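Local coordinates for protein 361aa long hypothetical D-aminopeptidase (Pyrococcus horikoshii, PDB 2DRH) that probably acts as an aminopeptidase of the S58 (DmpA) family, although its substrate and physiological role have not been established, at residues 18-23 with 165-170; 34-39 with 46-51; 38-43 with 335-340; 183-188 with 202-207. One frame throughout, in Å; residues are numbered along the deposited sequence.

From the N terminus, the loop 18-23 comes first, and contact 1 joins it to the loop 165-170, closing a loop of about 140 residues. Nested inside that loop is contact 2, the end of the hairpin formed by strands 28-36 and 48-56. Contact 3 starts from the same hairpin tip, sharing K38 and G39 with contact 2, and reaches almost to the C terminus, so it crosses contact 1 along the chain and encloses contact 4. Contact 4 pairs strands 184-193 and 198-207 and touches contact 1, their centres about 7 Å apart. Contacts 1 and 4 thus lie deep, while the centres of contacts 2 and 3 lie about 22 and 26 Å from the centre of the chain.

Contact 1 (18-23 with 165-170); sequences RNKITD and FEEGAV
In a buried contact between two loops, K20 makes a salt bridge, a carbonyl hydrogen bond and a cation-pi contact, tying the segment ahead of strand 28-36 to the one after helix 151-160, beside strand 184-193. The K20 side chain leaves its backbone with CG anti to the carbonyl carbon and runs extended as far as CE, then bends at the last torsion (chi4 -78°) to bring NZ between its partners. NZ donates to OE2 of E167 at 2.6 Å, using the anti lone pair of that oxygen, and to the carbonyl O of F165 at 2.7 Å, arriving nearly along the C=O axis. The same ammonium stands over the centre of the F165 ring, 4.2 Å from the centroid, while CD of K20 makes an off-centre CH-pi contact. Lysine suits the site because its aliphatic chain can lie against the F165 ring and still set the ammonium over the ring face, close to E167 OE2 and F165 O. An alanine in place of K20 would remove the ammonium and would probably loosen the link between the loops. T22 OG1 sits at the edge of that ring but bonds to the carbonyl of E163, and CG2 of I21 adds an apolar touch at 4.0 Å from F165 CE2. At the base of the loop, D23 accepts from the backbone N atoms of R18 and K20, fixing the turn from which K20 projects. K2 also forms a salt bridge with OE2 of E167, so two positive charges converge on this carboxylate and would be expected to favour its ionised form.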
# COMPACT_ATOMS: atom_id res chain seq x y z
N ARG A 18 12.48 -32.14 10.97
CA ARG A 18 13.73 -31.81 10.28
C ARG A 18 14.21 -30.40 10.64
O ARG A 18 15.37 -30.05 10.41
CB ARG A 18 13.52 -31.90 8.77
CG ARG A 18 12.68 -33.10 8.33
CD ARG A 18 12.37 -33.07 6.83
NE ARG A 18 13.49 -33.53 6.02
CZ ARG A 18 13.56 -34.75 5.48
NH1 ARG A 18 12.59 -35.63 5.67
NH2 ARG A 18 14.62 -35.09 4.76
N ASN A 19 13.32 -29.60 11.23
CA ASN A 19 13.63 -28.22 11.58
C ASN A 19 14.06 -27.49 10.31
O ASN A 19 15.09 -26.82 10.26
CB ASN A 19 14.72 -28.13 12.65
CG ASN A 19 14.87 -26.72 13.22
OD1 ASN A 19 13.89 -25.97 13.30
ND2 ASN A 19 16.09 -26.36 13.62
N LYS A 20 13.24 -27.66 9.27
CA LYS A 20 13.47 -27.04 7.96
C LYS A 20 12.10 -26.70 7.38
O LYS A 20 11.08 -27.27 7.79
CB LYS A 20 14.19 -28.00 7.02
CG LYS A 20 15.65 -28.28 7.35
CD LYS A 20 16.19 -29.36 6.42
CE LYS A 20 17.67 -29.66 6.66
NZ LYS A 20 18.57 -28.62 6.06
N ILE A 21 12.08 -25.78 6.42
CA ILE A 21 10.83 -25.38 5.80
C ILE A 21 10.06 -26.57 5.21
O ILE A 21 8.83 -26.53 5.11
CB ILE A 21 11.08 -24.33 4.69
CG1 ILE A 21 9.75 -23.75 4.22
CG2 ILE A 21 11.85 -24.97 3.53
CD1 ILE A 21 9.90 -22.59 3.24
N THR A 22 10.78 -27.62 4.83
CA THR A 22 10.16 -28.81 4.25
C THR A 22 9.39 -29.65 5.27
O THR A 22 8.86 -30.72 4.93
CB THR A 22 11.19 -29.71 3.56
OG1 THR A 22 12.29 -29.93 4.45
CG2 THR A 22 11.69 -29.06 2.29
N ASP A 23 9.34 -29.20 6.52
CA ASP A 23 8.58 -29.91 7.53
C ASP A 23 7.13 -29.65 7.17
O ASP A 23 6.21 -30.29 7.69
CB ASP A 23 8.89 -29.40 8.94
CG ASP A 23 10.14 -30.03 9.52
OD1 ASP A 23 10.31 -31.25 9.36
OD2 ASP A 23 10.96 -29.32 10.15
N PHE A 165 17.71 -30.87 2.25
CA PHE A 165 18.43 -29.90 1.45
C PHE A 165 19.53 -29.27 2.29
O PHE A 165 19.35 -29.01 3.47
CB PHE A 165 17.48 -28.84 0.88
CG PHE A 165 16.86 -27.94 1.92
CD1 PHE A 165 17.51 -26.78 2.33
CD2 PHE A 165 15.63 -28.26 2.49
CE1 PHE A 165 16.94 -25.94 3.28
CE2 PHE A 165 15.05 -27.43 3.44
CZ PHE A 165 15.70 -26.26 3.84
N GLU A 166 20.68 -29.05 1.67
CA GLU A 166 21.81 -28.45 2.36
C GLU A 166 21.59 -26.98 2.66
O GLU A 166 20.83 -26.29 1.98
CB GLU A 166 23.08 -28.61 1.52
CG GLU A 166 23.47 -30.05 1.27
CD GLU A 166 24.81 -30.17 0.56
OE1 GLU A 166 24.93 -29.63 -0.56
OE2 GLU A 166 25.73 -30.80 1.12
N GLU A 167 22.26 -26.50 3.71
CA GLU A 167 22.16 -25.11 4.12
C GLU A 167 23.56 -24.50 4.13
O GLU A 167 24.55 -25.23 4.07
CB GLU A 167 21.51 -25.02 5.50
CG GLU A 167 20.03 -25.43 5.48
CD GLU A 167 19.35 -25.34 6.83
OE1 GLU A 167 19.57 -24.34 7.55
OE2 GLU A 167 18.58 -26.26 7.17
N GLY A 168 23.64 -23.18 4.18
CA GLY A 168 24.94 -22.53 4.18
C GLY A 168 25.26 -21.92 2.83
O GLY A 168 24.38 -21.39 2.16
N ALA A 169 26.52 -22.01 2.41
CA ALA A 169 26.93 -21.43 1.14
C ALA A 169 26.64 -22.37 -0.03
O ALA A 169 27.55 -22.94 -0.63
CB ALA A 169 28.41 -21.06 1.18
N VAL A 170 25.37 -22.50 -0.37
CA VAL A 170 24.95 -23.38 -1.45
C VAL A 170 23.83 -22.70 -2.22
O VAL A 170 23.16 -21.81 -1.69
CB VAL A 170 24.46 -24.74 -0.89
CG1 VAL A 170 25.62 -25.49 -0.21
CG2 VAL A 170 23.34 -24.52 0.12

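Contact 2 (34-39 with 46-51); sequences LIKGKG and GPVRTG
The two strands run antiparallel, their axes 4.6 Å apart at an angle of 173°, with L34-T50 and K36-V48 as hydrogen-bonded pairs flanking the non-hydrogen-bonded pair I35-R49. They form the end of the beta hairpin 28-36/48-56, in which 28-36 is an outermost strand of its mixed sheet within the chain. On the face of L34, K36, V48 and T50, the branched V48 packs close: its CG1 lies 3.1 Å from K36 CB, while CG2 approaches L34 CB. On the other face R49 bends at chi2 (-79°), which turns its guanidinium back along the hairpin toward G37. NH1 and NH2 both grip G37 O, NH2 at 2.7 Å, with that oxygen in the guanidinium plane. NH1 also meets V48 O from above its carbonyl plane, as a second donor beside K36 N, and CG2 of I35 lies over one face of the group. P47, preceded by a cis peptide, sets its CG 3.2 Å from G39 O, while G37 adopts backbone angles that only glycine takes easily. R49 NE bonds to the carbonyl of D334. Arginine fits because its two bonds to G37 O carry the cross-strand link past the last bridge, and its charge would probably polarise that carbonyl.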
# COMPACT_ATOMS: atom_id res chain seq x y z
N LEU A 34 27.48 -22.78 -7.85
CA LEU A 34 28.49 -22.44 -8.85
C LEU A 34 29.73 -21.79 -8.24
O LEU A 34 29.71 -20.62 -7.85
CB LEU A 34 27.88 -21.49 -9.89
CG LEU A 34 26.63 -22.06 -10.53
CD1 LEU A 34 25.96 -21.00 -11.41
CD2 LEU A 34 27.00 -23.31 -11.34
N ILE A 35 30.80 -22.57 -8.18
CA ILE A 35 32.06 -22.11 -7.63
C ILE A 35 33.18 -22.43 -8.61
O ILE A 35 33.34 -23.58 -9.02
CB ILE A 35 32.35 -22.80 -6.28
CG1 ILE A 35 31.18 -22.55 -5.32
CG2 ILE A 35 33.68 -22.29 -5.69
CD1 ILE A 35 31.41 -23.06 -3.90
N LYS A 36 33.93 -21.41 -9.00
CA LYS A 36 35.02 -21.59 -9.95
C LYS A 36 35.95 -20.38 -9.99
O LYS A 36 35.50 -19.24 -9.92
CB LYS A 36 34.46 -21.83 -11.36
CG LYS A 36 35.47 -21.65 -12.48
CD LYS A 36 34.80 -21.51 -13.84
CE LYS A 36 35.83 -21.16 -14.91
NZ LYS A 36 36.59 -19.91 -14.59
N GLY A 37 37.25 -20.65 -10.10
CA GLY A 37 38.22 -19.57 -10.17
C GLY A 37 38.62 -19.02 -8.82
O GLY A 37 38.06 -19.38 -7.78
N LYS A 38 39.61 -18.13 -8.83
CA LYS A 38 40.10 -17.51 -7.61
C LYS A 38 40.95 -16.30 -7.97
O LYS A 38 41.37 -16.14 -9.11
CB LYS A 38 40.94 -18.52 -6.83
CG LYS A 38 42.12 -19.06 -7.63
CD LYS A 38 43.00 -20.00 -6.82
CE LYS A 38 44.16 -20.52 -7.68
NZ LYS A 38 45.06 -21.45 -6.93
N GLY A 39 41.19 -15.45 -6.98
CA GLY A 39 42.02 -14.27 -7.20
C GLY A 39 41.33 -13.07 -7.82
O GLY A 39 40.11 -12.93 -7.77
N GLY A 46 35.19 -14.34 -13.86
CA GLY A 46 35.17 -14.86 -12.50
C GLY A 46 36.08 -14.06 -11.58
O GLY A 46 36.56 -13.00 -11.97
N PRO A 47 36.34 -14.54 -10.35
CA PRO A 47 35.86 -15.79 -9.74
C PRO A 47 34.34 -15.86 -9.63
O PRO A 47 33.67 -14.84 -9.47
CB PRO A 47 36.53 -15.77 -8.36
CG PRO A 47 37.80 -15.00 -8.61
CD PRO A 47 37.31 -13.87 -9.47
N VAL A 48 33.80 -17.07 -9.71
CA VAL A 48 32.35 -17.26 -9.63
C VAL A 48 31.94 -17.94 -8.33
O VAL A 48 32.40 -19.04 -8.01
CB VAL A 48 31.82 -18.08 -10.82
CG1 VAL A 48 32.55 -19.39 -10.91
CG2 VAL A 48 30.32 -18.33 -10.65
N ARG A 49 31.07 -17.27 -7.59
CA ARG A 49 30.56 -17.77 -6.32
C ARG A 49 29.09 -17.38 -6.25
O ARG A 49 28.72 -16.45 -5.53
CB ARG A 49 31.33 -17.13 -5.16
CG ARG A 49 32.86 -17.30 -5.21
CD ARG A 49 33.32 -18.68 -4.74
NE ARG A 49 34.77 -18.75 -4.57
CZ ARG A 49 35.65 -18.87 -5.58
NH1 ARG A 49 35.22 -18.93 -6.83
NH2 ARG A 49 36.95 -18.91 -5.32
N THR A 50 28.25 -18.07 -7.02
CA THR A 50 26.84 -17.76 -7.04
C THR A 50 26.03 -19.05 -7.20
O THR A 50 26.55 -20.14 -7.01
CB THR A 50 26.52 -16.77 -8.20
OG1 THR A 50 25.18 -16.30 -8.08
CG2 THR A 50 26.70 -17.43 -9.56
N GLY A 51 24.75 -18.93 -7.54
CA GLY A 51 23.93 -20.12 -7.69
C GLY A 51 22.45 -19.84 -7.77
O GLY A 51 22.03 -18.69 -7.90

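Contact 3 (38-43 with 335-340); sequences KGKLIP and GRDNHV
The guanidinium of R336 has CE1 of H339 over the centre of one face, 3.6 Å above the plane, and the carboxylate of D337 at its edge. There NH1 forms a salt bridge with D337 OD2 at 2.8 Å, in the guanidinium plane and on the anti lone pair of that oxygen. The H339 ring in turn has CB of D337 over one face, displaced toward the rim. The other carboxylate oxygen works across the contact: OD1 accepts from the backbone N of L41 at 2.9 Å, the donor lying well above the carboxylate plane. D337 CG is anti to the carbonyl carbon (chi1 -67°), a torsion that brings OD1 toward the segment 38-43 although CB points away from it. The D337 backbone N also gives a weak bond to G39 O. This contact joins the tip of the hairpin of strands 28-36 and 48-56 to the loop between the short strands 333-334 and 340-341, two loops far apart in sequence. Aspartate suits the junction because its short side chain serves an arginine with one oxygen and a backbone amide with the other; an alanine in place of D337 would remove both oxygens, and the hairpin tip would probably be less firmly held and R336 less well fixed. CD1 of L41 makes an apolar touch with R336 CB at 3.8 Å. G39 has backbone angles (82/-159) that a side chain would strain, and its CA lies 3.4 Å from N338 OD1. R336 NH2 bonds to the carbonyl of V124 of the second subunit, against which L41 also packs.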
# COMPACT_ATOMS: atom_id res chain seq x y z
N LYS A 38 39.61 -18.13 -8.83
CA LYS A 38 40.10 -17.51 -7.61
C LYS A 38 40.95 -16.30 -7.97
O LYS A 38 41.37 -16.14 -9.11
CB LYS A 38 40.94 -18.52 -6.83
CG LYS A 38 42.12 -19.06 -7.63
CD LYS A 38 43.00 -20.00 -6.82
CE LYS A 38 44.16 -20.52 -7.68
NZ LYS A 38 45.06 -21.45 -6.93
N GLY A 39 41.19 -15.45 -6.98
CA GLY A 39 42.02 -14.27 -7.20
C GLY A 39 41.33 -13.07 -7.82
O GLY A 39 40.11 -12.93 -7.77
N LYS A 40 42.15 -12.21 -8.39
CA LYS A 40 41.72 -10.98 -9.04
C LYS A 40 40.40 -11.13 -9.79
O LYS A 40 40.13 -12.17 -10.40
CB LYS A 40 42.82 -10.53 -10.01
CG LYS A 40 43.33 -9.12 -9.81
CD LYS A 40 42.53 -8.12 -10.62
CE LYS A 40 43.24 -6.77 -10.69
NZ LYS A 40 42.56 -5.86 -11.65
N LEU A 41 39.57 -10.09 -9.76
CA LEU A 41 38.30 -10.13 -10.46
C LEU A 41 38.50 -9.88 -11.95
O LEU A 41 39.14 -8.91 -12.34
CB LEU A 41 37.34 -9.08 -9.90
CG LEU A 41 36.07 -8.86 -10.73
CD1 LEU A 41 35.20 -10.12 -10.69
CD2 LEU A 41 35.30 -7.66 -10.19
N ILE A 42 37.96 -10.78 -12.77
CA ILE A 42 38.03 -10.62 -14.21
C ILE A 42 36.56 -10.59 -14.61
O ILE A 42 35.96 -11.63 -14.89
CB ILE A 42 38.73 -11.82 -14.91
CG1 ILE A 42 40.19 -11.91 -14.46
CG2 ILE A 42 38.66 -11.65 -16.43
CD1 ILE A 42 40.95 -13.07 -15.07
N PRO A 43 35.96 -9.38 -14.61
CA PRO A 43 34.55 -9.16 -14.96
C PRO A 43 34.06 -9.90 -16.19
O PRO A 43 34.53 -9.67 -17.30
CB PRO A 43 34.47 -7.63 -15.11
CG PRO A 43 35.88 -7.24 -15.45
CD PRO A 43 36.68 -8.10 -14.53
N GLY A 335 36.73 -15.19 -2.63
CA GLY A 335 36.08 -14.85 -3.88
C GLY A 335 36.87 -13.85 -4.70
O GLY A 335 38.08 -13.75 -4.56
N ARG A 336 36.16 -13.11 -5.55
CA ARG A 336 36.79 -12.12 -6.41
C ARG A 336 37.70 -11.19 -5.63
O ARG A 336 37.40 -10.82 -4.50
CB ARG A 336 35.72 -11.33 -7.17
CG ARG A 336 34.78 -10.50 -6.31
CD ARG A 336 35.26 -9.05 -6.22
NE ARG A 336 34.18 -8.14 -5.82
CZ ARG A 336 34.30 -6.81 -5.79
NH1 ARG A 336 35.45 -6.24 -6.14
NH2 ARG A 336 33.27 -6.06 -5.42
N ASP A 337 38.82 -10.82 -6.24
CA ASP A 337 39.81 -9.94 -5.62
C ASP A 337 40.27 -10.46 -4.27
O ASP A 337 40.55 -9.68 -3.35
CB ASP A 337 39.26 -8.52 -5.46
CG ASP A 337 39.04 -7.83 -6.79
OD1 ASP A 337 39.86 -8.06 -7.71
OD2 ASP A 337 38.07 -7.06 -6.90
N ASN A 338 40.36 -11.78 -4.14
CA ASN A 338 40.80 -12.40 -2.91
C ASN A 338 39.98 -12.00 -1.68
O ASN A 338 40.44 -12.14 -0.55
CB ASN A 338 42.28 -12.09 -2.66
CG ASN A 338 43.17 -12.63 -3.76
OD1 ASN A 338 43.15 -13.83 -4.06
ND2 ASN A 338 43.96 -11.76 -4.37
N HIS A 339 38.77 -11.49 -1.91
CA HIS A 339 37.90 -11.11 -0.81
C HIS A 339 37.55 -12.41 -0.06
O HIS A 339 37.40 -13.46 -0.68
CB HIS A 339 36.62 -10.47 -1.35
CG HIS A 339 36.79 -9.05 -1.79
ND1 HIS A 339 35.81 -8.35 -2.45
CD2 HIS A 339 37.82 -8.18 -1.62
CE1 HIS A 339 36.22 -7.12 -2.67
NE2 HIS A 339 37.43 -6.99 -2.18
N VAL A 340 37.44 -12.34 1.26
CA VAL A 340 37.09 -13.53 2.03
C VAL A 340 36.15 -13.27 3.20
O VAL A 340 36.25 -12.24 3.88
CB VAL A 340 38.36 -14.25 2.58
CG1 VAL A 340 39.31 -14.59 1.44
CG2 VAL A 340 39.05 -13.37 3.61

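Contact 4 (183-188 with 202-207); sequences GGIGSA and GALVLS
From its backbone S187 sends CB to within 3.3 Å of A203 O, and OG, anti to the backbone N (chi1 -160°), goes on to meet the same oxygen at a very short 2.5 Å. OG gives its proton to that carbonyl from above the carbonyl plane, while A188 N donates to A203 O in the plane, so two donors hold one acceptor. Serine suits the place because a small hydroxyl can also accept, here from the backbone N of I21 in the neighbouring loop. A203 N returns a 2.7 Å bond to A188 O, nearly along its C=O axis. Further along, G186 and V205 form another hydrogen-bonded pair. G186 suits because a beta carbon there would lie only 3.5 Å from V205 CG2. The face of S187 also carries I185, L204 and L206: I185 CD1 reaches L206 CD1 obliquely at 3.8 Å, and I185 CG2 approaches L204 CG. A188, A203 and V205 lie on the opposite face, where helix 309-328 packs, with A188 on N325, A203 on A318 and V205 on A322. These are the features of a buried antiparallel beta hairpin within a mixed sheet, with strand 240-246 alongside strand 198-207.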
# COMPACT_ATOMS: atom_id res chain seq x y z
N GLY A 183 27.57 -15.74 4.61
CA GLY A 183 26.12 -15.84 4.71
C GLY A 183 25.64 -17.01 3.86
O GLY A 183 26.43 -17.87 3.50
N GLY A 184 24.35 -17.03 3.54
CA GLY A 184 23.82 -18.11 2.71
C GLY A 184 22.40 -18.56 3.03
O GLY A 184 21.56 -17.76 3.44
N ILE A 185 22.14 -19.85 2.83
CA ILE A 185 20.82 -20.42 3.08
C ILE A 185 20.71 -20.93 4.52
O ILE A 185 21.62 -21.59 5.02
CB ILE A 185 20.53 -21.60 2.12
CG1 ILE A 185 20.57 -21.11 0.66
CG2 ILE A 185 19.19 -22.24 2.45
CD1 ILE A 185 19.45 -20.13 0.30
N GLY A 186 19.60 -20.59 5.17
CA GLY A 186 19.35 -21.03 6.53
C GLY A 186 17.89 -21.46 6.60
O GLY A 186 17.07 -20.97 5.84
N SER A 187 17.55 -22.37 7.50
CA SER A 187 16.16 -22.80 7.60
C SER A 187 15.79 -23.33 8.98
O SER A 187 16.66 -23.71 9.77
CB SER A 187 15.85 -23.86 6.54
OG SER A 187 14.45 -23.96 6.31
N ALA A 188 14.50 -23.33 9.27
CA ALA A 188 14.01 -23.80 10.55
C ALA A 188 12.49 -23.85 10.50
O ALA A 188 11.88 -23.25 9.62
CB ALA A 188 14.47 -22.87 11.68
N GLY A 202 7.24 -23.13 8.64
CA GLY A 202 8.63 -23.29 8.25
C GLY A 202 9.22 -22.04 7.62
O GLY A 202 8.49 -21.20 7.08
N ALA A 203 10.54 -21.91 7.68
CA ALA A 203 11.19 -20.75 7.10
C ALA A 203 12.52 -21.06 6.43
O ALA A 203 13.31 -21.85 6.93
CB ALA A 203 11.40 -19.68 8.16
N LEU A 204 12.74 -20.43 5.29
CA LEU A 204 13.98 -20.57 4.56
C LEU A 204 14.43 -19.14 4.26
O LEU A 204 13.67 -18.33 3.73
CB LEU A 204 13.77 -21.34 3.25
CG LEU A 204 15.03 -21.51 2.39
CD1 LEU A 204 14.86 -22.67 1.44
CD2 LEU A 204 15.32 -20.22 1.60
N VAL A 205 15.66 -18.82 4.63
CA VAL A 205 16.15 -17.48 4.39
C VAL A 205 17.44 -17.47 3.59
O VAL A 205 18.21 -18.42 3.61
CB VAL A 205 16.41 -16.73 5.72
CG1 VAL A 205 15.15 -16.72 6.58
CG2 VAL A 205 17.58 -17.37 6.46
N LEU A 206 17.64 -16.37 2.87
CA LEU A 206 18.84 -16.15 2.07
C LEU A 206 19.37 -14.89 2.73
O LEU A 206 18.87 -13.80 2.48
CB LEU A 206 18.47 -15.87 0.60
CG LEU A 206 19.62 -15.48 -0.34
CD1 LEU A 206 20.67 -16.57 -0.34
CD2 LEU A 206 19.09 -15.24 -1.75
N SER A 207 20.35 -15.06 3.61
CA SER A 207 20.91 -13.94 4.36
C SER A 207 22.08 -13.28 3.65
O SER A 207 23.00 -13.95 3.20
CB SER A 207 21.37 -14.41 5.74
OG SER A 207 22.43 -15.34 5.63